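Local coordinates for protein putative adenosine kinase (Schistosoma mansoni, PDB 3VAS) that probably phosphorylates adenosine to AMP as a ribokinase-family (pfkB) kinase, its active site here holding adenosine with a loop in an occluded conformation, at residues D36-A41 against K75-A80; T138-V143 against V153-A158; I313-A318 against Y349-S354. One frame throughout, in Å; residues are numbered along the deposited sequence.

How the contacts relate
From the N terminus, contact 1 comes first: strand 27-40 pairs with strand 77-81, closing a 33-residue excursion that includes helices 44-48 and 65-70 and strand 55-58. Contact 2 follows as a beta hairpin, strands 138-145 and 150-157, with nine residues between its two segments. Contact 3 closes last, bringing the end of helix 336-351 back to the loop before helix 318-330. The three are in series; none nests in or crosses another. Strand 27-40 links the first two, since its other edge bonds in parallel to strand 138-145, with Ile37 N 2.8 Å from Val141 O. Contact 3 packs beside contact 1 through Ser354 and Asn316, and all three border the adenosine.

Contact 1 (D36-A41 against K75-A80); sequences DIIVDA and KLNYIA. With ADN (adenosine), chain C.
Asp36 and Ile79 form a hydrogen-bonded antiparallel pair, with Asp36 N 2.8 Å from Ile79 O and the return bond running from Ile79 N to Asp36 O. This pairing fixes the backbone from which the Asp36 carboxylate reaches the ribose. Its CG stands anti to the carbonyl carbon, chi1 -72°, which carries both oxygens to the sugar: adenosine O3' donates to OD2 at 2.5 Å, and O2' donates to OD1 at 2.4 Å, a very short distance, of doubtful exact value. A two-oxygen acceptor suits a vicinal diol, one oxygen for each hydroxyl. A water 2.7 Å from Asp36 OD2 also donates to Ala80 O, linking the carboxylate to the partner strand.

Farther along, Ile38 N gives a nearly straight bond (175°) to Asn77 O at 2.9 Å, and Asn77 N returns one to Ile38 O. On the face that carries Asp36, Ile38 CD1 packs 3.7 Å from Ile79 CG2, branched apolar chains of the kind that favour extended backbone. The other face carries Ile37 and Tyr78, which lie alongside each other, Ile37 CG2 meeting Tyr78 CE1 at 4.0 Å obliquely to the ring. Beyond the last paired residues, Leu76 lies alongside Val39 and brings its CD2 branch to Val39 CB, 3.5 Å away, so the apolar packing outlasts the backbone pairing.

The two strands run at 150° to each other. Strand 27-40 is an interior strand here, its second edge bonded to Val141, Val143 and Val145 of strand 138-145. Helix 65-70 covers the Ile37 and Val39 side through Ile70, while helix 111-122 meets the adenosine end, where Tyr115 touches Ile79 and hydrogen-bonds Ala80 N.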
loop_
_atom_site.group_PDB
_atom_site.type_symbol
_atom_site.label_atom_id
_atom_site.label_comp_id
_atom_site.label_asym_id
_atom_site.label_seq_id
_atom_site.Cartn_x
_atom_site.Cartn_y
_atom_site.Cartn_z
ATOM N N ASP A 36 2.284 -12.634 4.997
ATOM C CA ASP A 36 0.851 -12.893 5.116
ATOM C C ASP A 36 0.593 -14.352 5.477
ATOM O O ASP A 36 1.145 -15.268 4.865
ATOM C CB ASP A 36 0.111 -12.538 3.823
ATOM C CG ASP A 36 0.009 -11.035 3.598
ATOM O OD1 ASP A 36 0.376 -10.265 4.516
ATOM O OD2 ASP A 36 -0.453 -10.624 2.506
ATOM N N ILE A 37 -0.244 -14.564 6.485
ATOM C CA ILE A 37 -0.652 -15.908 6.854
ATOM C C ILE A 37 -2.156 -16.040 6.627
ATOM O O ILE A 37 -2.960 -15.609 7.448
ATOM C CB ILE A 37 -0.285 -16.226 8.307
ATOM C CG1 ILE A 37 1.188 -15.889 8.559
ATOM C CG2 ILE A 37 -0.587 -17.688 8.632
ATOM C CD1 ILE A 37 1.665 -16.239 9.957
ATOM N N ILE A 38 -2.519 -16.636 5.495
ATOM C CA ILE A 38 -3.902 -16.670 5.045
ATOM C C ILE A 38 -4.600 -17.954 5.468
ATOM O O ILE A 38 -4.167 -19.056 5.122
ATOM C CB ILE A 38 -3.981 -16.516 3.517
ATOM C CG1 ILE A 38 -3.155 -15.303 3.075
ATOM C CG2 ILE A 38 -5.432 -16.398 3.062
ATOM C CD1 ILE A 38 -3.025 -15.166 1.577
ATOM N N VAL A 39 -5.689 -17.801 6.211
ATOM C CA VAL A 39 -6.382 -18.939 6.800
ATOM C C VAL A 39 -7.887 -18.828 6.592
ATOM O O VAL A 39 -8.447 -17.734 6.649
ATOM C CB VAL A 39 -6.064 -19.054 8.318
ATOM C CG1 VAL A 39 -6.150 -17.693 9.001
ATOM C CG2 VAL A 39 -6.977 -20.062 9.006
ATOM N N ASP A 40 -8.530 -19.960 6.317
ATOM C CA ASP A 40 -9.982 -20.040 6.360
ATOM C C ASP A 40 -10.426 -20.014 7.819
ATOM O O ASP A 40 -10.284 -21.004 8.543
ATOM C CB ASP A 40 -10.480 -21.310 5.670
ATOM C CG ASP A 40 -10.310 -21.259 4.162
ATOM O OD1 ASP A 40 -10.313 -20.142 3.599
ATOM O OD2 ASP A 40 -10.178 -22.336 3.540
ATOM N N ALA A 41 -10.953 -18.873 8.247
ATOM C CA ALA A 41 -11.281 -18.661 9.651
ATOM C C ALA A 41 -12.701 -19.091 9.998
ATOM O O ALA A 41 -13.622 -18.955 9.189
ATOM C CB ALA A 41 -11.069 -17.202 10.024
ATOM N N LYS A 75 -4.356 -26.066 5.841
ATOM C CA LYS A 75 -4.554 -25.273 4.628
ATOM C C LYS A 75 -4.038 -23.835 4.734
ATOM O O LYS A 75 -4.540 -22.939 4.050
ATOM C CB LYS A 75 -6.035 -25.257 4.230
ATOM C CG LYS A 75 -6.554 -26.546 3.617
ATOM C CD LYS A 75 -6.246 -26.610 2.131
ATOM C CE LYS A 75 -7.062 -27.696 1.447
ATOM N NZ LYS A 75 -6.790 -29.046 2.017
ATOM N N LEU A 76 -3.044 -23.609 5.587
ATOM C CA LEU A 76 -2.462 -22.280 5.716
ATOM C C LEU A 76 -1.694 -21.894 4.456
ATOM O O LEU A 76 -0.933 -22.693 3.914
ATOM C CB LEU A 76 -1.540 -22.203 6.935
ATOM C CG LEU A 76 -2.193 -22.157 8.316
ATOM C CD1 LEU A 76 -1.134 -22.203 9.407
ATOM C CD2 LEU A 76 -3.047 -20.914 8.461
ATOM N N ASN A 77 -1.898 -20.666 3.992
ATOM C CA ASN A 77 -1.146 -20.143 2.861
ATOM C C ASN A 77 -0.187 -19.048 3.316
ATOM O O ASN A 77 -0.608 -18.006 3.806
ATOM C CB ASN A 77 -2.093 -19.617 1.775
ATOM C CG ASN A 77 -1.356 -19.111 0.540
ATOM O OD1 ASN A 77 -0.174 -19.399 0.339
ATOM N ND2 ASN A 77 -2.061 -18.359 -0.298
ATOM N N TYR A 78 1.107 -19.302 3.160
ATOM C CA TYR A 78 2.131 -18.334 3.519
ATOM C C TYR A 78 2.583 -17.623 2.259
ATOM O O TYR A 78 2.954 -18.269 1.280
ATOM C CB TYR A 78 3.332 -19.037 4.157
ATOM C CG TYR A 78 3.014 -19.815 5.414
ATOM C CD1 TYR A 78 2.928 -19.179 6.642
ATOM C CD2 TYR A 78 2.819 -21.189 5.372
ATOM C CE1 TYR A 78 2.647 -19.890 7.801
ATOM C CE2 TYR A 78 2.533 -21.909 6.521
ATOM C CZ TYR A 78 2.451 -21.252 7.734
ATOM O OH TYR A 78 2.169 -21.958 8.880
ATOM N N ILE A 79 2.550 -16.296 2.273
ATOM C CA ILE A 79 2.929 -15.537 1.088
ATOM C C ILE A 79 3.415 -14.145 1.477
ATOM O O ILE A 79 2.876 -13.531 2.396
ATOM C CB ILE A 79 1.762 -15.473 0.059
ATOM C CG1 ILE A 79 2.201 -14.789 -1.236
ATOM C CG2 ILE A 79 0.543 -14.784 0.649
ATOM C CD1 ILE A 79 1.176 -14.918 -2.367
ATOM N N ALA A 80 4.455 -13.668 0.799
ATOM C CA ALA A 80 5.012 -12.348 1.074
ATOM C C ALA A 80 3.954 -11.258 0.955
ATOM O O ALA A 80 3.162 -11.244 0.011
ATOM C CB ALA A 80 6.179 -12.059 0.141
HETATM O "O5'" ADN C . -3.484 -4.652 1.143
HETATM C "C5'" ADN C . -3.302 -5.954 1.697
HETATM C "C4'" ADN C . -1.919 -6.114 2.280
HETATM O "O4'" ADN C . -1.747 -5.203 3.377
HETATM C "C3'" ADN C . -1.572 -7.500 2.838
HETATM O "O3'" ADN C . -0.650 -8.151 1.962
HETATM C "C2'" ADN C . -0.874 -7.204 4.185
HETATM O "O2'" ADN C . 0.365 -7.857 4.360
HETATM C "C1'" ADN C . -0.698 -5.685 4.160
HETATM N N9 ADN C . -0.736 -5.048 5.477
HETATM C C8 ADN C . -1.598 -5.283 6.448
HETATM N N7 ADN C . -1.221 -4.431 7.588
HETATM C C5 ADN C . -0.066 -3.680 7.216
HETATM C C6 ADN C . 0.698 -2.740 7.901
HETATM N N6 ADN C . 0.351 -2.380 9.250
HETATM N N1 ADN C . 1.797 -2.160 7.281
HETATM C C2 ADN C . 2.132 -2.502 5.995
HETATM N N3 ADN C . 1.379 -3.424 5.318
HETATM C C4 ADN C . 0.263 -4.016 5.961
HETATM O O HOH W 1 0.194 -11.607 0.082
HETATM O O HOH W 2 -6.667 -22.286 6.155
#

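Contact 2 (T138-V143 against V153-A158); sequences TGKVAV and VTYLGA. With ADN (adenosine), chain C.
The Tyr155 ring is approached obliquely by Lys140 CE, and closer to the backbone Lys140 CG lies 4.1 Å from Tyr155 CB. With CG anti to the backbone N, chi1 -176°, Tyr155 swings its ring out beside the extended lysine chain, whose methylenes offer an apolar flank to the phenol. The adenine, the other flat group, belongs to the opposite side of the hairpin, and two side chains approach it from one side of its plane: Thr154 OG1, displaced from the plane, is 2.8 Å from adenosine N7, and Leu156 CD2, farther off the plane at the amino end, is 3.7 Å from the exocyclic N6. Beside the ribose, Val141 CG2 packs 3.4 Å from adenosine O2' and 3.6 Å from Thr154 OG1. A hydroxyl thus meets the ring nitrogen while aliphatic branches flank it.

This is a beta hairpin of the small lid sheet that covers the substrate in ribokinase-like enzymes, its strands antiparallel at 174°. Lys140 with Tyr155 and Ala142 with Val153 are its hydrogen-bonded pairs; Lys140 N and Tyr155 O stand 2.8 Å apart. Tyr67 of helix 65-70 covers Lys140, Ala142 and Tyr155. At the open end of the hairpin, away from its turn, glycine suits position 139 because Leu156 O lies where a side chain would point: Gly139 CA sits 3.2 Å from it in a CA-H...O contact. Gly157 turns the chain there with a positive phi of 52°, and Thr138 OG1 bonds Asp110 and Gly108 N.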
loop_
_atom_site.group_PDB
_atom_site.type_symbol
_atom_site.label_atom_id
_atom_site.label_comp_id
_atom_site.label_asym_id
_atom_site.label_seq_id
_atom_site.Cartn_x
_atom_site.Cartn_y
_atom_site.Cartn_z
ATOM N N THR A 138 10.614 -11.138 11.821
ATOM C CA THR A 138 9.935 -10.494 10.707
ATOM C C THR A 138 8.441 -10.383 11.008
ATOM O O THR A 138 7.833 -11.328 11.512
ATOM C CB THR A 138 10.144 -11.291 9.402
ATOM O OG1 THR A 138 11.536 -11.289 9.058
ATOM C CG2 THR A 138 9.341 -10.681 8.259
ATOM N N GLY A 139 7.862 -9.222 10.722
ATOM C CA GLY A 139 6.449 -8.999 10.967
ATOM C C GLY A 139 5.555 -9.952 10.190
ATOM O O GLY A 139 5.976 -10.556 9.203
ATOM N N LYS A 140 4.313 -10.081 10.638
ATOM C CA LYS A 140 3.373 -11.008 10.030
ATOM C C LYS A 140 1.951 -10.457 10.090
ATOM O O LYS A 140 1.613 -9.671 10.984
ATOM C CB LYS A 140 3.435 -12.357 10.745
ATOM C CG LYS A 140 3.310 -12.238 12.257
ATOM C CD LYS A 140 3.473 -13.583 12.951
ATOM C CE LYS A 140 3.559 -13.412 14.459
ATOM N NZ LYS A 140 3.771 -14.715 15.156
ATOM N N VAL A 141 1.124 -10.878 9.138
ATOM C CA VAL A 141 -0.279 -10.490 9.108
ATOM C C VAL A 141 -1.154 -11.735 9.146
ATOM O O VAL A 141 -1.017 -12.627 8.312
ATOM C CB VAL A 141 -0.627 -9.684 7.836
ATOM C CG1 VAL A 141 -2.080 -9.214 7.887
ATOM C CG2 VAL A 141 0.314 -8.495 7.673
ATOM N N ALA A 142 -2.041 -11.816 10.128
ATOM C CA ALA A 142 -3.027 -12.879 10.117
ATOM C C ALA A 142 -4.145 -12.416 9.204
ATOM O O ALA A 142 -4.820 -11.429 9.499
ATOM C CB ALA A 142 -3.549 -13.152 11.515
ATOM N N VAL A 143 -4.318 -13.105 8.078
ATOM C CA VAL A 143 -5.381 -12.758 7.140
ATOM C C VAL A 143 -6.503 -13.781 7.259
ATOM O O VAL A 143 -6.382 -14.914 6.793
ATOM C CB VAL A 143 -4.868 -12.683 5.691
ATOM C CG1 VAL A 143 -5.964 -12.175 4.757
ATOM C CG2 VAL A 143 -3.643 -11.781 5.615
ATOM N N VAL A 153 -5.114 -8.971 11.048
ATOM C CA VAL A 153 -4.472 -8.562 12.291
ATOM C C VAL A 153 -2.959 -8.570 12.093
ATOM O O VAL A 153 -2.357 -9.619 11.859
ATOM C CB VAL A 153 -4.855 -9.472 13.471
ATOM C CG1 VAL A 153 -4.270 -8.925 14.779
ATOM C CG2 VAL A 153 -6.369 -9.597 13.570
ATOM N N THR A 154 -2.352 -7.392 12.185
ATOM C CA THR A 154 -0.948 -7.227 11.845
ATOM C C THR A 154 -0.035 -7.111 13.060
ATOM O O THR A 154 -0.260 -6.282 13.939
ATOM C CB THR A 154 -0.745 -5.977 10.976
ATOM O OG1 THR A 154 -1.494 -6.123 9.765
ATOM C CG2 THR A 154 0.726 -5.790 10.640
ATOM N N TYR A 155 0.989 -7.958 13.101
ATOM C CA TYR A 155 2.070 -7.826 14.073
ATOM C C TYR A 155 3.301 -7.308 13.337
ATOM O O TYR A 155 3.950 -8.048 12.600
ATOM C CB TYR A 155 2.382 -9.168 14.744
ATOM C CG TYR A 155 3.432 -9.057 15.834
ATOM C CD1 TYR A 155 3.123 -8.486 17.062
ATOM C CD2 TYR A 155 4.732 -9.506 15.629
ATOM C CE1 TYR A 155 4.073 -8.367 18.059
ATOM C CE2 TYR A 155 5.694 -9.391 16.625
ATOM C CZ TYR A 155 5.354 -8.822 17.837
ATOM O OH TYR A 155 6.294 -8.701 18.837
ATOM N N LEU A 156 3.601 -6.031 13.524
ATOM C CA LEU A 156 4.634 -5.363 12.739
ATOM C C LEU A 156 6.031 -5.941 12.946
ATOM O O LEU A 156 6.819 -6.003 12.000
ATOM C CB LEU A 156 4.625 -3.859 13.010
ATOM C CG LEU A 156 3.452 -3.118 12.356
ATOM C CD1 LEU A 156 3.419 -1.654 12.779
ATOM C CD2 LEU A 156 3.536 -3.238 10.846
ATOM N N GLY A 157 6.329 -6.359 14.176
ATOM C CA GLY A 157 7.597 -7.002 14.493
ATOM C C GLY A 157 8.817 -6.226 14.029
ATOM O O GLY A 157 8.970 -5.043 14.342
ATOM N N ALA A 158 9.668 -6.888 13.250
ATOM C CA ALA A 158 10.924 -6.297 12.791
ATOM C C ALA A 158 10.751 -4.991 12.009
ATOM O O ALA A 158 11.630 -4.127 12.048
ATOM C CB ALA A 158 11.705 -7.305 11.966
HETATM O "O5'" ADN C . -3.484 -4.652 1.143
HETATM C "C5'" ADN C . -3.302 -5.954 1.697
HETATM C "C4'" ADN C . -1.919 -6.114 2.280
HETATM O "O4'" ADN C . -1.747 -5.203 3.377
HETATM C "C3'" ADN C . -1.572 -7.500 2.838
HETATM O "O3'" ADN C . -0.650 -8.151 1.962
HETATM C "C2'" ADN C . -0.874 -7.204 4.185
HETATM O "O2'" ADN C . 0.365 -7.857 4.360
HETATM C "C1'" ADN C . -0.698 -5.685 4.160
HETATM N N9 ADN C . -0.736 -5.048 5.477
HETATM C C8 ADN C . -1.598 -5.283 6.448
HETATM N N7 ADN C . -1.221 -4.431 7.588
HETATM C C5 ADN C . -0.066 -3.680 7.216
HETATM C C6 ADN C . 0.698 -2.740 7.901
HETATM N N6 ADN C . 0.351 -2.380 9.250
HETATM N N1 ADN C . 1.797 -2.160 7.281
HETATM C C2 ADN C . 2.132 -2.502 5.995
HETATM N N3 ADN C . 1.379 -3.424 5.318
HETATM C C4 ADN C . 0.263 -4.016 5.961
#

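Contact 3 (I313-A318 against Y349-S354); sequences IDTNGA and YIICRS. With ADN (adenosine), chain C.
Ile351 O, at the C-terminal end of helix 336-351, accepts Ile313 N at 3.1 Å and Asp314 N at 2.9 Å, the two donors arriving from opposite faces of its carbonyl plane. The donating loop opens the DTxGAGD signature of the pfkB family: Thr315 to Ala318 make a type II beta turn, Gly317 serving as N-cap of helix 318-330, a helix start that in relatives forms the anion hole for the transferred phosphate. Glycine suits that third turn position, with phi 97°. Its CA is 3.8 Å from adenosine O5', and Asn316 OD1 lies 3.7 Å from adenosine C5', so this turn meets the end of the sugar that the kinase would phosphorylate.

Asp314 places CG anti to its backbone N, chi1 -173°; from there OD1 receives a weak bond from Asn316 N, and OD2 takes Gly355 N, stitching the turn to the chain after the helix. Ile313 CG2 rests 3.7 Å from Ser354 OG. Ile350 CG2 packs against the turn at Asn316 O, 3.8 Å away. Compact Ala318 leaves room for the neighbouring isoleucine, its CB touching Ile351 CG1 at 3.9 Å.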
loop_
_atom_site.group_PDB
_atom_site.type_symbol
_atom_site.label_atom_id
_atom_site.label_comp_id
_atom_site.label_asym_id
_atom_site.label_seq_id
_atom_site.Cartn_x
_atom_site.Cartn_y
_atom_site.Cartn_z
ATOM N N ILE A 313 -11.938 -14.546 -6.282
ATOM C CA ILE A 313 -11.150 -15.511 -5.523
ATOM C C ILE A 313 -10.687 -14.921 -4.193
ATOM O O ILE A 313 -10.970 -15.473 -3.132
ATOM C CB ILE A 313 -9.921 -15.994 -6.319
ATOM C CG1 ILE A 313 -10.362 -16.771 -7.562
ATOM C CG2 ILE A 313 -9.014 -16.850 -5.440
ATOM C CD1 ILE A 313 -11.139 -18.036 -7.256
ATOM N N ASP A 314 -9.977 -13.797 -4.260
ATOM C CA ASP A 314 -9.475 -13.119 -3.066
ATOM C C ASP A 314 -9.141 -11.658 -3.372
ATOM O O ASP A 314 -8.189 -11.368 -4.098
ATOM C CB ASP A 314 -8.245 -13.845 -2.508
ATOM C CG ASP A 314 -7.788 -13.285 -1.167
ATOM O OD1 ASP A 314 -8.587 -12.591 -0.505
ATOM O OD2 ASP A 314 -6.630 -13.548 -0.770
ATOM N N THR A 315 -9.929 -10.746 -2.806
ATOM C CA THR A 315 -9.782 -9.315 -3.077
ATOM C C THR A 315 -8.692 -8.653 -2.237
ATOM O O THR A 315 -8.402 -7.469 -2.412
ATOM C CB THR A 315 -11.105 -8.553 -2.849
ATOM O OG1 THR A 315 -11.503 -8.676 -1.477
ATOM C CG2 THR A 315 -12.202 -9.102 -3.751
ATOM N N ASN A 316 -8.101 -9.415 -1.322
ATOM C CA ASN A 316 -7.012 -8.910 -0.496
ATOM C C ASN A 316 -5.835 -8.460 -1.357
ATOM O O ASN A 316 -5.288 -9.242 -2.135
ATOM C CB ASN A 316 -6.573 -9.978 0.512
ATOM C CG ASN A 316 -5.489 -9.485 1.460
ATOM O OD1 ASN A 316 -5.738 -8.633 2.318
ATOM N ND2 ASN A 316 -4.284 -10.038 1.326
ATOM N N GLY A 317 -5.468 -7.190 -1.233
ATOM C CA GLY A 317 -4.347 -6.650 -1.977
ATOM C C GLY A 317 -4.736 -5.921 -3.258
ATOM O O GLY A 317 -3.873 -5.339 -3.922
ATOM N N ALA A 318 -6.025 -5.947 -3.595
ATOM C CA ALA A 318 -6.533 -5.312 -4.812
ATOM C C ALA A 318 -6.184 -3.828 -4.892
ATOM O O ALA A 318 -5.834 -3.322 -5.958
ATOM C CB ALA A 318 -8.042 -5.509 -4.926
ATOM N N TYR A 349 -6.546 -8.705 -11.890
ATOM C CA TYR A 349 -5.613 -9.827 -11.930
ATOM C C TYR A 349 -5.400 -10.397 -10.526
ATOM O O TYR A 349 -5.424 -11.610 -10.324
ATOM C CB TYR A 349 -4.281 -9.379 -12.535
ATOM C CG TYR A 349 -3.191 -10.425 -12.509
ATOM C CD1 TYR A 349 -3.107 -11.403 -13.499
ATOM C CD2 TYR A 349 -2.229 -10.424 -11.506
ATOM C CE1 TYR A 349 -2.097 -12.362 -13.480
ATOM C CE2 TYR A 349 -1.215 -11.378 -11.478
ATOM C CZ TYR A 349 -1.156 -12.345 -12.464
ATOM O OH TYR A 349 -0.149 -13.286 -12.426
ATOM N N ILE A 350 -5.208 -9.509 -9.557
ATOM C CA ILE A 350 -4.995 -9.911 -8.172
ATOM C C ILE A 350 -6.254 -10.510 -7.528
ATOM O O ILE A 350 -6.172 -11.492 -6.788
ATOM C CB ILE A 350 -4.447 -8.731 -7.340
ATOM C CG1 ILE A 350 -2.973 -8.494 -7.688
ATOM C CG2 ILE A 350 -4.615 -8.983 -5.851
ATOM C CD1 ILE A 350 -2.099 -9.748 -7.627
ATOM N N ILE A 351 -7.413 -9.927 -7.829
ATOM C CA ILE A 351 -8.696 -10.401 -7.309
ATOM C C ILE A 351 -8.953 -11.863 -7.685
ATOM O O ILE A 351 -9.544 -12.626 -6.919
ATOM C CB ILE A 351 -9.856 -9.496 -7.808
ATOM C CG1 ILE A 351 -9.862 -8.173 -7.038
ATOM C CG2 ILE A 351 -11.213 -10.183 -7.677
ATOM C CD1 ILE A 351 -10.874 -7.170 -7.547
ATOM N N CYS A 352 -8.480 -12.259 -8.860
ATOM C CA CYS A 352 -8.684 -13.624 -9.329
ATOM C C CYS A 352 -7.576 -14.577 -8.871
ATOM O O CYS A 352 -7.483 -15.708 -9.351
ATOM C CB CYS A 352 -8.833 -13.642 -10.850
ATOM S SG CYS A 352 -10.361 -12.865 -11.442
ATOM N N ARG A 353 -6.748 -14.120 -7.936
ATOM C CA ARG A 353 -5.654 -14.935 -7.405
ATOM C C ARG A 353 -5.588 -14.886 -5.871
ATOM O O ARG A 353 -6.017 -13.912 -5.248
ATOM C CB ARG A 353 -4.319 -14.495 -8.015
ATOM C CG ARG A 353 -4.270 -14.610 -9.531
ATOM C CD ARG A 353 -2.987 -14.029 -10.104
ATOM N NE ARG A 353 -1.793 -14.759 -9.678
ATOM C CZ ARG A 353 -1.288 -15.805 -10.325
ATOM N NH1 ARG A 353 -1.876 -16.249 -11.432
ATOM N NH2 ARG A 353 -0.194 -16.408 -9.867
ATOM N N SER A 354 -5.042 -15.941 -5.269
ATOM C CA SER A 354 -4.983 -16.060 -3.814
ATOM C C SER A 354 -3.789 -15.307 -3.227
ATOM O O SER A 354 -2.635 -15.615 -3.535
ATOM C CB SER A 354 -4.927 -17.533 -3.401
ATOM O OG SER A 354 -5.966 -18.280 -4.015
HETATM O "O5'" ADN C . -3.484 -4.652 1.143
HETATM C "C5'" ADN C . -3.302 -5.954 1.697
HETATM C "C4'" ADN C . -1.919 -6.114 2.280
HETATM O "O4'" ADN C . -1.747 -5.203 3.377
HETATM C "C3'" ADN C . -1.572 -7.500 2.838
HETATM O "O3'" ADN C . -0.650 -8.151 1.962
HETATM C "C2'" ADN C . -0.874 -7.204 4.185
HETATM O "O2'" ADN C . 0.365 -7.857 4.360
HETATM C "C1'" ADN C . -0.698 -5.685 4.160
HETATM N N9 ADN C . -0.736 -5.048 5.477
HETATM C C8 ADN C . -1.598 -5.283 6.448
HETATM N N7 ADN C . -1.221 -4.431 7.588
HETATM C C5 ADN C . -0.066 -3.680 7.216
HETATM C C6 ADN C . 0.698 -2.740 7.901
HETATM N N6 ADN C . 0.351 -2.380 9.250
HETATM N N1 ADN C . 1.797 -2.160 7.281
HETATM C C2 ADN C . 2.132 -2.502 5.995
HETATM N N3 ADN C . 1.379 -3.424 5.318
HETATM C C4 ADN C . 0.263 -4.016 5.961
HETATM O O HOH W 3 -5.554 -11.691 -3.610
#